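PDB 3A32: probable threonyl-tRNA synthetase 1, which catalyses the ATP-dependent attachment of threonine to tRNA(Thr) in two steps, lacking a cis-editing domain for mischarged seryl-tRNA. Local coordinates for the interface of chains A and B. Coordinates in Å, arbitrary orientation; residue numbers count along the deposited sequence, not the author numbering. Chains: chain A/B, Probable threonyl-tRNA synthetase 1.

The interface of chains A and B. Residues chain A 145-148, 158; chain B 100-101.
A:Tyr145 and A:Ser148 of one subunit grip the carboxylate of B:Glu101 from the other, within the two-fold interface of this class II synthetase homodimer. On chain A the patch is the class II motif 2 loop: A:Tyr145 and A:Glu146 belong to its Arg-x-Glu signature, and A:Arg158 comes just before the returning strand 159-170. That loop helps bind ATP and the tRNA acceptor end, and this contact may steady it. B:Glu101 occupies the turn between strands 96-100 and 103-107.

Hydrogen bonds from A:Tyr145 and A:Ser148 cross to the carboxylate. The phenol OH of A:Tyr145 donates to B:Glu101 OE2 at 2.5 Å, from the anti side and tilted out of the carboxylate plane; the ring stands nearly upright to that plane (81°). The backbone N of A:Ser148 reaches the syn lone pair of B:Glu101 OE2 at 3.1 Å. The hydroxyl OG of A:Ser148, held beside its own backbone N (chi1 -56°), donates to B:Glu101 OE1 at 2.7 Å. With both oxygens engaged, the rotation of the group should be fixed.

A longer salt bridge joins A:Arg158 NH2 to B:Glu101 OE2 at 3.8 Å, with guanidinium and carboxylate planes almost perpendicular. That guanidinium is held within its own chain: A:Arg158 NE and NH2 both hydrogen-bond, in the guanidinium plane, to the carbonyl O of A:Glu146, NH2 at 2.8 Å, an arrangement by which the motif 2 backbone probably positions the arginine.

Apolar contact comes from the CG2 methyl of B:Ile100, which sits over the centre of one guanidinium face, 3.6 Å from A:Arg158 CZ, and also meets the edge of the A:Tyr145 ring at CE1 (3.7 Å). The methyl CD1 of B:Ile100 lies alongside A:Arg158 CD at 3.9 Å.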
ATOM      1  N   TYR A 145     -17.120 -13.390   8.856  1.00 11.39           N
ATOM      2  CA  TYR A 145     -18.569 -13.236   9.127  1.00 13.55           C
ATOM      3  C   TYR A 145     -18.743 -12.527  10.441  1.00 12.85           C
ATOM      4  O   TYR A 145     -18.180 -12.957  11.405  1.00 13.61           O
ATOM      5  CB  TYR A 145     -19.307 -14.586   9.179  1.00 15.14           C
ATOM      6  CG  TYR A 145     -20.743 -14.424   9.670  1.00 17.49           C
ATOM      7  CD1 TYR A 145     -21.664 -13.697   8.926  1.00 17.09           C
ATOM      8  CD2 TYR A 145     -21.150 -14.930  10.917  1.00 19.47           C
ATOM      9  CE1 TYR A 145     -22.951 -13.488   9.368  1.00 18.66           C
ATOM     10  CE2 TYR A 145     -22.459 -14.738  11.369  1.00 20.39           C
ATOM     11  CZ  TYR A 145     -23.354 -14.015  10.565  1.00 20.15           C
ATOM     12  OH  TYR A 145     -24.670 -13.784  10.973  1.00 21.23           O
ATOM     13  N   GLU A 146     -19.477 -11.423  10.478  1.00 12.89           N
ATOM     14  CA  GLU A 146     -20.071 -10.964  11.741  1.00 14.16           C
ATOM     15  C   GLU A 146     -21.557 -10.765  11.562  1.00 15.01           C
ATOM     16  O   GLU A 146     -21.960 -10.200  10.545  1.00 15.28           O
ATOM     17  CB  GLU A 146     -19.467  -9.650  12.236  1.00 13.79           C
ATOM     18  CG  GLU A 146     -17.949  -9.703  12.424  1.00 15.58           C
ATOM     19  CD  GLU A 146     -17.539 -10.382  13.712  1.00 17.99           C
ATOM     20  OE1 GLU A 146     -18.407 -10.670  14.548  1.00 21.92           O
ATOM     21  OE2 GLU A 146     -16.339 -10.620  13.892  1.00 18.78           O
ATOM     22  N   PRO A 147     -22.370 -11.198  12.574  1.00 16.09           N
ATOM     23  CA  PRO A 147     -23.815 -10.908  12.591  1.00 16.43           C
ATOM     24  C   PRO A 147     -24.015  -9.399  12.731  1.00 16.94           C
ATOM     25  O   PRO A 147     -23.138  -8.727  13.303  1.00 17.48           O
ATOM     26  CB  PRO A 147     -24.322 -11.630  13.843  1.00 15.79           C
ATOM     27  CG  PRO A 147     -23.126 -11.806  14.719  1.00 16.52           C
ATOM     28  CD  PRO A 147     -21.931 -11.915  13.795  1.00 15.51           C
ATOM     29  N   SER A 148     -25.123  -8.886  12.188  1.00 16.93           N
ATOM     30  CA  SER A 148     -25.481  -7.454  12.247  1.00 17.72           C
ATOM     31  C   SER A 148     -25.432  -6.853  13.654  1.00 15.80           C
ATOM     32  O   SER A 148     -25.036  -5.715  13.819  1.00 16.09           O
ATOM     33  CB  SER A 148     -26.895  -7.248  11.695  1.00 17.64           C
ATOM     34  OG  SER A 148     -26.962  -7.770  10.382  1.00 22.90           O
ATOM     35  N   ARG A 158     -16.709  -6.448   9.230  1.00  8.32           N
ATOM     36  CA  ARG A 158     -16.611  -7.592   8.345  1.00  8.06           C
ATOM     37  C   ARG A 158     -15.340  -7.664   7.483  1.00  7.79           C
ATOM     38  O   ARG A 158     -14.994  -8.722   6.988  1.00  7.43           O
ATOM     39  CB  ARG A 158     -17.846  -7.601   7.432  1.00  8.70           C
ATOM     40  CG  ARG A 158     -19.112  -8.054   8.172  1.00 11.02           C
ATOM     41  CD  ARG A 158     -20.400  -7.832   7.383  1.00  7.36           C
ATOM     42  NE  ARG A 158     -21.483  -8.301   8.237  1.00  7.67           N
ATOM     43  CZ  ARG A 158     -22.766  -8.019   8.076  1.00  7.95           C
ATOM     44  NH1 ARG A 158     -23.208  -7.247   7.072  1.00  8.68           N
ATOM     45  NH2 ARG A 158     -23.609  -8.563   8.904  1.00  5.89           N
TER
ATOM     46  N   ILE B 100     -24.589 -12.984   3.261  1.00 18.91           N
ATOM     47  CA  ILE B 100     -24.566 -12.627   4.701  1.00 20.59           C
ATOM     48  C   ILE B 100     -26.042 -12.176   4.847  1.00 21.62           C
ATOM     49  O   ILE B 100     -26.389 -11.034   4.584  1.00 23.04           O
ATOM     50  CB  ILE B 100     -23.626 -11.389   4.991  1.00 19.92           C
ATOM     51  CG1 ILE B 100     -22.278 -11.447   4.226  1.00 20.36           C
ATOM     52  CG2 ILE B 100     -23.430 -11.226   6.471  1.00 21.72           C
ATOM     53  CD1 ILE B 100     -21.371 -10.213   4.395  1.00 19.26           C
ATOM     54  N   GLU B 101     -26.979 -12.983   5.263  1.00 23.25           N
ATOM     55  CA  GLU B 101     -27.365 -13.404   6.570  1.00 24.10           C
ATOM     56  C   GLU B 101     -28.708 -13.268   5.857  1.00 23.32           C
ATOM     57  O   GLU B 101     -29.502 -12.414   6.190  1.00 22.94           O
ATOM     58  CB  GLU B 101     -27.295 -12.224   7.558  1.00 24.29           C
ATOM     59  CG  GLU B 101     -26.959 -12.600   8.978  1.00 26.12           C
ATOM     60  CD  GLU B 101     -26.629 -11.392   9.862  1.00 26.05           C
ATOM     61  OE1 GLU B 101     -27.403 -10.417   9.930  1.00 23.70           O
ATOM     62  OE2 GLU B 101     -25.566 -11.446  10.521  1.00 31.31           O
TER